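Local coordinates for protein ZYG-9 (PDB 2OF3) that organizes microtubules and spindle poles during mitosis and meiosis in the one-cell worm embryo, at residues E9-R14 / Q127-A132; L87-C92 / S131-Y136; V113-I118 / V156-D161; S151-V156 / I191-T196. One frame throughout, in Å; residues are numbered along the deposited sequence.

Contact 1 (E9-R14 / Q127-A132); sequences EDKKQR and QEEVSA
Lys-11 and Glu-129 meet between two helices of the TOG domain, a row of stacked helices of the HEAT-repeat kind: helix 10-19 near the N terminus and the first turns of helix 127-139. The backbones stay well apart, 9.9 Å between the CA atoms of Lys-11 and Glu-129, so long side chains have to span the gap. Lys-11 starts with CG anti to its backbone N (chi1 -172°), runs on extended and bends at chi3 (-78°), which swings CE and NZ past the carboxylate, with CD already next to it. Glu-129 points toward helix 10-19, its chain extended beyond CG, and the two side chains meet at about a right angle. The aliphatic part of the lysine does the touching: CE of Lys-11 lies 3.7 Å from OE2 of Glu-129. The ammonium is farther off, with NZ of Lys-11 and OE2 of Glu-129 3.9 Å apart, a long salt bridge. Stronger partners hold both polar ends: Lys-11 NZ bonds to Ser-85 OG and Leu-82 O, while Glu-129 OE1 bonds to Ser-126 OG. The lysine thereby links helix 10-19 to the end of helix 78-83 and the start of helix 85-95, as well as to helix 127-139. A methionine at Lys-11 would probably leave the buried carboxylate of Glu-129 without its counter-charge and the carbonyl of Leu-82 without this donor. A single water fills in where the ion pair is long, accepting from Lys-11 NZ at 2.7 Å and donating to Glu-129 OE2 at 2.6 Å.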
# COMPACT_ATOMS: atom_id res chain seq x y z
N GLU A 9 14.67 -19.16 6.65
CA GLU A 9 13.29 -18.98 7.07
C GLU A 9 13.17 -18.12 8.32
O GLU A 9 12.25 -18.31 9.13
CB GLU A 9 12.70 -20.35 7.35
CG GLU A 9 12.46 -21.10 6.08
CD GLU A 9 11.86 -22.45 6.33
OE1 GLU A 9 10.86 -22.56 7.10
OE2 GLU A 9 12.41 -23.43 5.75
N ASP A 10 14.08 -17.17 8.49
CA ASP A 10 14.03 -16.33 9.71
C ASP A 10 12.83 -15.40 9.71
O ASP A 10 12.47 -14.91 10.75
CB ASP A 10 15.30 -15.52 9.88
CG ASP A 10 16.47 -16.38 10.31
OD1 ASP A 10 16.32 -17.62 10.39
OD2 ASP A 10 17.58 -15.84 10.53
N LYS A 11 12.20 -15.15 8.57
CA LYS A 11 10.89 -14.44 8.57
C LYS A 11 9.88 -15.01 9.54
O LYS A 11 9.19 -14.26 10.22
CB LYS A 11 10.28 -14.41 7.15
CG LYS A 11 9.02 -13.52 7.06
CD LYS A 11 8.35 -13.68 5.67
CE LYS A 11 9.09 -12.90 4.64
NZ LYS A 11 8.52 -13.34 3.29
N LYS A 12 9.76 -16.33 9.60
CA LYS A 12 8.83 -16.93 10.58
C LYS A 12 9.16 -16.54 12.03
O LYS A 12 8.24 -16.31 12.82
CB LYS A 12 8.81 -18.47 10.52
CG LYS A 12 8.28 -19.09 9.24
CD LYS A 12 8.49 -20.68 9.33
CE LYS A 12 8.08 -21.37 7.98
NZ LYS A 12 8.91 -20.96 6.76
N GLN A 13 10.45 -16.53 12.38
CA GLN A 13 10.94 -16.11 13.68
C GLN A 13 10.64 -14.61 13.94
O GLN A 13 10.24 -14.26 15.03
CB GLN A 13 12.45 -16.42 13.84
CG GLN A 13 13.08 -16.04 15.27
CD GLN A 13 12.47 -16.89 16.42
OE1 GLN A 13 11.98 -17.99 16.17
NE2 GLN A 13 12.43 -16.34 17.65
N ARG A 14 10.78 -13.75 12.93
CA ARG A 14 10.47 -12.31 13.08
C ARG A 14 9.00 -12.08 13.29
O ARG A 14 8.65 -11.26 14.17
CB ARG A 14 11.00 -11.46 11.93
CG ARG A 14 12.51 -11.51 11.82
CD ARG A 14 12.99 -10.46 10.75
NE ARG A 14 12.65 -10.88 9.37
CZ ARG A 14 13.38 -11.68 8.63
NH1 ARG A 14 14.50 -12.24 9.11
NH2 ARG A 14 12.97 -11.98 7.42
N GLN A 127 -0.51 -10.60 8.47
CA GLN A 127 -1.16 -9.33 8.74
C GLN A 127 -0.11 -8.28 9.14
O GLN A 127 -0.19 -7.10 8.74
CB GLN A 127 -2.16 -9.57 9.86
CG GLN A 127 -2.95 -8.37 10.31
CD GLN A 127 -4.34 -8.78 10.95
OE1 GLN A 127 -4.44 -9.81 11.67
NE2 GLN A 127 -5.40 -7.96 10.70
N GLU A 128 0.91 -8.72 9.89
CA GLU A 128 1.99 -7.87 10.33
C GLU A 128 2.78 -7.29 9.17
O GLU A 128 3.09 -6.11 9.18
CB GLU A 128 2.95 -8.63 11.25
CG GLU A 128 2.34 -8.99 12.66
CD GLU A 128 1.39 -10.16 12.62
OE1 GLU A 128 1.32 -10.97 11.64
OE2 GLU A 128 0.65 -10.29 13.61
N GLU A 129 3.15 -8.13 8.20
CA GLU A 129 3.89 -7.65 7.02
C GLU A 129 3.06 -6.69 6.19
O GLU A 129 3.59 -5.68 5.72
CB GLU A 129 4.24 -8.80 6.11
CG GLU A 129 5.14 -9.76 6.71
CD GLU A 129 5.30 -11.01 5.83
OE1 GLU A 129 4.73 -12.11 6.26
OE2 GLU A 129 5.99 -10.82 4.75
N VAL A 130 1.79 -7.03 5.98
CA VAL A 130 0.86 -6.16 5.24
C VAL A 130 0.72 -4.78 5.88
O VAL A 130 0.82 -3.75 5.21
CB VAL A 130 -0.56 -6.83 5.03
CG1 VAL A 130 -1.44 -5.92 4.19
CG2 VAL A 130 -0.46 -8.15 4.26
N SER A 131 0.49 -4.77 7.18
CA SER A 131 0.24 -3.53 7.94
C SER A 131 1.47 -2.71 8.03
O SER A 131 1.38 -1.51 8.12
CB SER A 131 -0.10 -3.92 9.39
OG SER A 131 -1.49 -3.86 9.46
N ALA A 132 2.63 -3.34 8.07
CA ALA A 132 3.92 -2.60 8.10
C ALA A 132 4.20 -1.89 6.78
O ALA A 132 4.93 -0.95 6.76
CB ALA A 132 5.09 -3.56 8.41
O HOH W 1 5.82 -12.91 3.13

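Contact 2 (L87-C92 / S131-Y136); sequences LLLKWC and SAFVPY
Leu-89 and Phe-133 make the apolar half of this buried contact, meeting where the helices come within 6.3 Å, measured between the CA atoms of these two residues. A CH-pi interaction leads: CD2 of Leu-89 sits over the middle of the Phe-133 ring, 3.9 Å from its centroid and only 11° off the ring normal. Nearer the backbone, CB of Leu-89 lies 3.8 Å from CD1 of Phe-133. A chi1 of 180° swings the phenylalanine ring out opposite its own N, and the leucine chain crosses it at about a right angle. Helices 85-95 and 127-139 belong to the stacked-helix core of the TOG domain, and the second is kinked at Pro-135, whose N has no hydrogen to give; Tyr-136 N makes just a weak bond to Phe-133 O. The second kind of contact is a charged end against a methyl: Lys-90 bends at chi4 (67°), and NZ of Lys-90 stands 3.4 Å from CB of Ala-132. No hydrogen bond joins the two segments. The ammonium of Lys-90 instead makes a cation-pi interaction with Trp-26, a residue that also touches the Ala-132 side chain.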
# COMPACT_ATOMS: atom_id res chain seq x y z
N LEU A 87 11.67 -7.20 5.74
CA LEU A 87 12.69 -6.21 6.17
C LEU A 87 13.00 -5.26 5.05
O LEU A 87 13.26 -4.08 5.30
CB LEU A 87 13.98 -6.92 6.61
CG LEU A 87 13.80 -7.95 7.77
CD1 LEU A 87 15.14 -8.72 8.05
CD2 LEU A 87 13.33 -7.23 9.03
N LEU A 88 12.99 -5.77 3.82
CA LEU A 88 13.25 -4.90 2.65
C LEU A 88 12.14 -3.93 2.45
O LEU A 88 12.41 -2.75 2.21
CB LEU A 88 13.50 -5.73 1.40
CG LEU A 88 14.79 -6.57 1.44
CD1 LEU A 88 14.84 -7.41 0.17
CD2 LEU A 88 16.09 -5.74 1.68
N LEU A 89 10.89 -4.37 2.60
CA LEU A 89 9.77 -3.46 2.47
C LEU A 89 9.78 -2.42 3.58
O LEU A 89 9.48 -1.25 3.32
CB LEU A 89 8.42 -4.23 2.38
CG LEU A 89 8.29 -5.08 1.09
CD1 LEU A 89 7.05 -5.97 1.27
CD2 LEU A 89 8.12 -4.23 -0.17
N LYS A 90 10.18 -2.78 4.79
CA LYS A 90 10.32 -1.78 5.87
C LYS A 90 11.37 -0.68 5.56
O LYS A 90 11.16 0.53 5.80
CB LYS A 90 10.64 -2.46 7.19
CG LYS A 90 9.43 -3.18 7.83
CD LYS A 90 9.89 -3.91 9.07
CE LYS A 90 8.73 -4.28 9.94
NZ LYS A 90 7.88 -5.30 9.23
N TRP A 91 12.54 -1.11 5.09
CA TRP A 91 13.56 -0.18 4.63
C TRP A 91 13.03 0.76 3.54
O TRP A 91 13.30 1.95 3.58
CB TRP A 91 14.78 -0.97 4.13
CG TRP A 91 15.92 -0.05 3.75
CD1 TRP A 91 16.89 0.45 4.58
CD2 TRP A 91 16.16 0.52 2.43
NE1 TRP A 91 17.73 1.27 3.85
CE2 TRP A 91 17.32 1.34 2.54
CE3 TRP A 91 15.50 0.41 1.17
CZ2 TRP A 91 17.87 2.06 1.41
CZ3 TRP A 91 16.04 1.11 0.04
CH2 TRP A 91 17.22 1.93 0.19
N CYS A 92 12.27 0.25 2.58
CA CYS A 92 11.60 1.06 1.57
C CYS A 92 10.63 2.07 2.19
O CYS A 92 10.59 3.21 1.72
CB CYS A 92 10.86 0.17 0.55
SG CYS A 92 11.97 -0.85 -0.54
N SER A 131 0.49 -4.77 7.18
CA SER A 131 0.24 -3.53 7.94
C SER A 131 1.47 -2.71 8.03
O SER A 131 1.38 -1.51 8.12
CB SER A 131 -0.10 -3.92 9.39
OG SER A 131 -1.49 -3.86 9.46
N ALA A 132 2.63 -3.34 8.07
CA ALA A 132 3.92 -2.60 8.10
C ALA A 132 4.20 -1.89 6.78
O ALA A 132 4.93 -0.95 6.76
CB ALA A 132 5.09 -3.56 8.41
N PHE A 133 3.65 -2.36 5.65
CA PHE A 133 4.05 -1.79 4.36
C PHE A 133 2.97 -0.90 3.72
O PHE A 133 3.25 0.24 3.32
CB PHE A 133 4.47 -2.89 3.35
CG PHE A 133 4.88 -2.32 1.98
CD1 PHE A 133 5.94 -1.41 1.88
CD2 PHE A 133 4.22 -2.69 0.84
CE1 PHE A 133 6.34 -0.86 0.60
CE2 PHE A 133 4.61 -2.15 -0.44
CZ PHE A 133 5.65 -1.23 -0.53
N VAL A 134 1.77 -1.45 3.59
CA VAL A 134 0.71 -0.83 2.81
C VAL A 134 0.34 0.57 3.25
O VAL A 134 0.21 1.42 2.38
CB VAL A 134 -0.54 -1.78 2.65
CG1 VAL A 134 -1.73 -1.04 1.87
CG2 VAL A 134 -0.10 -3.04 1.91
N PRO A 135 0.12 0.85 4.56
CA PRO A 135 -0.22 2.20 4.97
C PRO A 135 0.80 3.24 4.54
O PRO A 135 0.41 4.42 4.23
CB PRO A 135 -0.38 2.09 6.51
CG PRO A 135 -0.84 0.70 6.70
CD PRO A 135 0.06 -0.06 5.71
N TYR A 136 2.07 2.85 4.47
CA TYR A 136 3.08 3.84 4.03
C TYR A 136 3.14 3.95 2.53
O TYR A 136 3.38 5.04 2.02
CB TYR A 136 4.46 3.48 4.56
CG TYR A 136 4.43 3.43 6.05
CD1 TYR A 136 4.39 4.62 6.78
CD2 TYR A 136 4.38 2.20 6.72
CE1 TYR A 136 4.30 4.59 8.21
CE2 TYR A 136 4.29 2.14 8.16
CZ TYR A 136 4.26 3.34 8.86
OH TYR A 136 4.18 3.30 10.21

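Contact 3 (V113-I118 / V156-D161); sequences VIVELI and VNVLSD
Val-115 and Val-158 form the tight centre of this contact between helices 101-120 and 146-163, which pack side by side in the HEAT-like helical stack of the TOG domain. The two segments run nearly parallel, crossing at 23° with their axes 9.3 Å apart, and they draw closest at these valines. The first torsion of Val-115 (chi1 -54°) places CG2 between its own backbone N and carbonyl carbon, from where it presses on CG1 of Val-158 at 3.6 Å. That same CG1 of Val-158 also rests on the backbone, 3.4 Å from the carbonyl O of Val-115, so one methyl fills the angle between side chain and main chain. The other methyl of Val-115, CG1, meets CD2 of Leu-159 at 4.0 Å, the leucine arriving at about a right angle. With an alanine at Val-115, Val-158 CG1 and Leu-159 CD2 would probably lose the methyls they lean on and a gap would open at this centre. Packing slackens on the more exposed flank, where Glu-116 passes its CG across Val-158 CG2 at 4.2 Å. Its carboxylate makes no bond across the contact; Glu-116 OE2 has a weak, long ion pair with Lys-112 one turn back on its own helix. No hydrogen bond joins the segments, and the side-chain contacts are apolar. Helix 146-163 leans on helix 127-139, where Phe-133, Val-134 and Leu-137 take Leu-159, while helix 101-120 turns Ile-114 to Leu-88 and Leu-89 on helix 85-95 and Leu-117 to Leu-81 on helix 78-83.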
# COMPACT_ATOMS: atom_id res chain seq x y z
N VAL A 113 9.15 -5.60 -7.64
CA VAL A 113 9.79 -6.89 -7.83
C VAL A 113 9.45 -7.79 -6.65
O VAL A 113 9.14 -8.97 -6.82
CB VAL A 113 11.34 -6.63 -7.97
CG1 VAL A 113 12.18 -7.75 -7.50
CG2 VAL A 113 11.70 -6.24 -9.44
N ILE A 114 9.53 -7.25 -5.44
CA ILE A 114 9.26 -8.02 -4.21
C ILE A 114 7.79 -8.52 -4.17
O ILE A 114 7.55 -9.71 -3.94
CB ILE A 114 9.63 -7.22 -2.90
CG1 ILE A 114 11.16 -7.15 -2.70
CG2 ILE A 114 9.01 -7.88 -1.64
CD1 ILE A 114 11.53 -6.11 -1.65
N VAL A 115 6.83 -7.63 -4.41
CA VAL A 115 5.40 -8.05 -4.35
C VAL A 115 5.01 -8.99 -5.51
O VAL A 115 4.19 -9.91 -5.30
CB VAL A 115 4.40 -6.84 -4.18
CG1 VAL A 115 4.80 -6.03 -2.97
CG2 VAL A 115 4.40 -5.93 -5.44
N GLU A 116 5.62 -8.81 -6.68
CA GLU A 116 5.50 -9.83 -7.78
C GLU A 116 6.06 -11.20 -7.43
O GLU A 116 5.39 -12.18 -7.71
CB GLU A 116 6.14 -9.32 -9.04
CG GLU A 116 5.13 -8.48 -9.78
CD GLU A 116 5.73 -7.75 -10.95
OE1 GLU A 116 6.99 -7.71 -11.06
OE2 GLU A 116 4.93 -7.17 -11.71
N LEU A 117 7.22 -11.27 -6.77
CA LEU A 117 7.75 -12.54 -6.30
C LEU A 117 6.90 -13.17 -5.23
O LEU A 117 6.67 -14.40 -5.23
CB LEU A 117 9.18 -12.38 -5.74
CG LEU A 117 10.34 -12.28 -6.75
CD1 LEU A 117 11.64 -11.75 -6.02
CD2 LEU A 117 10.53 -13.66 -7.37
N ILE A 118 6.38 -12.35 -4.30
CA ILE A 118 5.43 -12.87 -3.31
C ILE A 118 4.20 -13.42 -4.03
O ILE A 118 3.75 -14.57 -3.75
CB ILE A 118 5.03 -11.76 -2.29
CG1 ILE A 118 6.22 -11.38 -1.42
CG2 ILE A 118 3.77 -12.19 -1.41
CD1 ILE A 118 5.97 -10.02 -0.59
N VAL A 156 0.10 -1.45 -5.77
CA VAL A 156 -1.16 -1.70 -5.08
C VAL A 156 -1.92 -2.82 -5.79
O VAL A 156 -2.53 -3.64 -5.13
CB VAL A 156 -2.00 -0.43 -5.02
CG1 VAL A 156 -3.40 -0.75 -4.44
CG2 VAL A 156 -1.31 0.62 -4.10
N ASN A 157 -1.94 -2.84 -7.12
CA ASN A 157 -2.70 -3.86 -7.89
C ASN A 157 -2.15 -5.28 -7.68
O ASN A 157 -2.91 -6.25 -7.60
CB ASN A 157 -2.71 -3.54 -9.41
CG ASN A 157 -3.63 -2.37 -9.77
OD1 ASN A 157 -4.49 -1.95 -8.96
ND2 ASN A 157 -3.46 -1.82 -11.00
N VAL A 158 -0.83 -5.41 -7.54
CA VAL A 158 -0.25 -6.73 -7.16
C VAL A 158 -0.64 -7.15 -5.71
O VAL A 158 -1.07 -8.29 -5.47
CB VAL A 158 1.30 -6.73 -7.34
CG1 VAL A 158 1.90 -8.08 -6.98
CG2 VAL A 158 1.65 -6.36 -8.82
N LEU A 159 -0.51 -6.24 -4.76
CA LEU A 159 -0.88 -6.52 -3.39
C LEU A 159 -2.35 -6.85 -3.23
O LEU A 159 -2.71 -7.65 -2.38
CB LEU A 159 -0.56 -5.30 -2.49
CG LEU A 159 0.91 -5.08 -2.16
CD1 LEU A 159 1.17 -3.63 -1.70
CD2 LEU A 159 1.30 -6.09 -1.09
N SER A 160 -3.22 -6.24 -4.02
CA SER A 160 -4.66 -6.54 -3.98
C SER A 160 -4.86 -8.00 -4.34
O SER A 160 -5.76 -8.63 -3.82
CB SER A 160 -5.44 -5.69 -5.00
OG SER A 160 -5.38 -4.30 -4.73
N ASP A 161 -4.06 -8.53 -5.25
CA ASP A 161 -4.13 -9.95 -5.58
C ASP A 161 -3.65 -10.83 -4.46
O ASP A 161 -4.25 -11.84 -4.22
CB ASP A 161 -3.32 -10.32 -6.83
CG ASP A 161 -3.99 -9.85 -8.13
OD1 ASP A 161 -5.23 -9.61 -8.14
OD2 ASP A 161 -3.26 -9.73 -9.16

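Contact 4 (S151-V156 / I191-T196); sequences SVRDIV and IEYYIT
Arg-153 and Tyr-193 mark the nearest approach of the two helical backbones, with their CA atoms still 11.5 Å apart, so side chains alone bridge helices 146-163 and 181-198. Arg-153 bends at chi2 (64°) and again at chi3, which brings the guanidinium out to the tyrosine. NH1 of Arg-153 lies over one face of the Tyr-193 ring, displaced from the centre towards the rim, 3.8 Å from CD2 and 3.9 Å from CG of that tyrosine. The guanidinium does not lie flat on the ring: the planes are 43° apart. The same NH1 makes a weak hydrogen bond to Asn-157 OD1, one turn along its own helix. The neighbouring Tyr-194 is buried, packing against Met-168 and Leu-172 of helix 165-174 and bonding through its OH to Ser-160 OG, which is a firmer polar link between the same two helices of the TOG domain. With no hydrogen bond or salt bridge across the two segments, the arginine and tyrosine are held by van der Waals contact, to which attraction between the cation and the ring face may add a little.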
# COMPACT_ATOMS: atom_id res chain seq x y z
N SER A 151 3.02 4.20 -10.83
CA SER A 151 3.94 3.15 -10.38
C SER A 151 3.47 2.61 -9.04
O SER A 151 3.56 1.41 -8.78
CB SER A 151 5.36 3.73 -10.21
OG SER A 151 5.98 3.89 -11.49
N VAL A 152 2.96 3.53 -8.22
CA VAL A 152 2.41 3.18 -6.90
C VAL A 152 1.16 2.34 -7.10
O VAL A 152 1.04 1.30 -6.45
CB VAL A 152 2.13 4.41 -6.08
CG1 VAL A 152 1.32 4.04 -4.81
CG2 VAL A 152 3.49 5.16 -5.76
N ARG A 153 0.28 2.70 -8.04
CA ARG A 153 -0.93 1.93 -8.22
C ARG A 153 -0.65 0.58 -8.76
O ARG A 153 -1.36 -0.37 -8.40
CB ARG A 153 -1.97 2.61 -9.13
CG ARG A 153 -3.08 1.68 -9.65
CD ARG A 153 -4.04 1.04 -8.53
NE ARG A 153 -5.22 1.86 -8.59
CZ ARG A 153 -6.38 1.66 -9.23
NH1 ARG A 153 -6.82 0.52 -9.80
NH2 ARG A 153 -7.17 2.68 -9.18
N ASP A 154 0.37 0.44 -9.60
CA ASP A 154 0.76 -0.91 -10.11
C ASP A 154 1.19 -1.82 -8.97
O ASP A 154 0.88 -3.02 -8.99
CB ASP A 154 1.90 -0.85 -11.13
CG ASP A 154 1.51 -0.13 -12.43
OD1 ASP A 154 0.29 -0.17 -12.81
OD2 ASP A 154 2.42 0.48 -13.05
N ILE A 155 1.90 -1.27 -7.98
CA ILE A 155 2.25 -2.09 -6.77
C ILE A 155 0.99 -2.41 -5.94
O ILE A 155 0.80 -3.51 -5.51
CB ILE A 155 3.34 -1.41 -5.86
CG1 ILE A 155 4.67 -1.28 -6.59
CG2 ILE A 155 3.53 -2.14 -4.48
CD1 ILE A 155 5.41 -0.03 -6.13
N VAL A 156 0.10 -1.45 -5.77
CA VAL A 156 -1.16 -1.70 -5.08
C VAL A 156 -1.92 -2.82 -5.79
O VAL A 156 -2.53 -3.64 -5.13
CB VAL A 156 -2.00 -0.43 -5.02
CG1 VAL A 156 -3.40 -0.75 -4.44
CG2 VAL A 156 -1.31 0.62 -4.10
N ILE A 191 -10.83 1.36 -4.33
CA ILE A 191 -12.12 0.85 -3.86
C ILE A 191 -13.10 0.73 -5.01
O ILE A 191 -13.76 -0.29 -5.13
CB ILE A 191 -12.67 1.72 -2.74
CG1 ILE A 191 -11.75 1.62 -1.49
CG2 ILE A 191 -14.17 1.34 -2.44
CD1 ILE A 191 -11.97 2.72 -0.37
N GLU A 192 -13.19 1.73 -5.88
CA GLU A 192 -14.09 1.62 -7.00
C GLU A 192 -13.76 0.38 -7.86
O GLU A 192 -14.64 -0.36 -8.29
CB GLU A 192 -14.06 2.90 -7.85
CG GLU A 192 -15.01 2.80 -9.01
CD GLU A 192 -14.79 3.84 -10.09
OE1 GLU A 192 -14.06 4.83 -9.86
OE2 GLU A 192 -15.40 3.65 -11.17
N TYR A 193 -12.48 0.14 -8.10
CA TYR A 193 -12.08 -0.99 -8.90
C TYR A 193 -12.41 -2.35 -8.24
O TYR A 193 -12.80 -3.30 -8.92
CB TYR A 193 -10.60 -0.80 -9.15
CG TYR A 193 -9.79 -1.97 -9.61
CD1 TYR A 193 -9.87 -2.45 -10.93
CD2 TYR A 193 -8.87 -2.54 -8.74
CE1 TYR A 193 -9.05 -3.54 -11.35
CE2 TYR A 193 -8.07 -3.58 -9.13
CZ TYR A 193 -8.15 -4.09 -10.43
OH TYR A 193 -7.27 -5.14 -10.74
N TYR A 194 -12.26 -2.45 -6.92
CA TYR A 194 -12.66 -3.66 -6.19
C TYR A 194 -14.15 -3.96 -6.40
O TYR A 194 -14.58 -5.13 -6.59
CB TYR A 194 -12.40 -3.46 -4.70
CG TYR A 194 -10.93 -3.41 -4.27
CD1 TYR A 194 -9.89 -3.82 -5.11
CD2 TYR A 194 -10.60 -3.05 -2.94
CE1 TYR A 194 -8.54 -3.80 -4.66
CE2 TYR A 194 -9.29 -3.02 -2.49
CZ TYR A 194 -8.26 -3.40 -3.34
OH TYR A 194 -6.96 -3.37 -2.84
N ILE A 195 -14.97 -2.92 -6.33
CA ILE A 195 -16.43 -3.09 -6.35
C ILE A 195 -16.89 -3.40 -7.76
O ILE A 195 -17.70 -4.30 -7.97
CB ILE A 195 -17.17 -1.87 -5.86
CG1 ILE A 195 -16.90 -1.68 -4.39
CG2 ILE A 195 -18.63 -2.11 -6.01
CD1 ILE A 195 -17.17 -0.30 -3.97
N THR A 196 -16.37 -2.65 -8.74
CA THR A 196 -16.64 -2.97 -10.13
C THR A 196 -16.26 -4.42 -10.49
O THR A 196 -16.94 -5.08 -11.28
CB THR A 196 -15.93 -1.95 -11.06
OG1 THR A 196 -16.58 -0.69 -10.91
CG2 THR A 196 -16.00 -2.35 -12.51

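In the fold
From the N terminus, contact 1 closes the longest loop, bringing helix 10-19 to the start of helix 127-139. Contact 2 opens within that loop, at helix 85-95, and ends on the same helix 127-139, sharing Ser-131 and Ala-132 with contact 1. Contact 3 begins at 113-118, before either has closed, and ends beyond both, so it crosses them; contacts 2 and 3 also touch through packed side chains. Contact 4 follows contacts 1 and 2 in series but crosses contact 3, with which it shares Val-156 on helix 146-163. Together they join helices distant in sequence, from helix 10-19 to helix 181-198, along the helical stack.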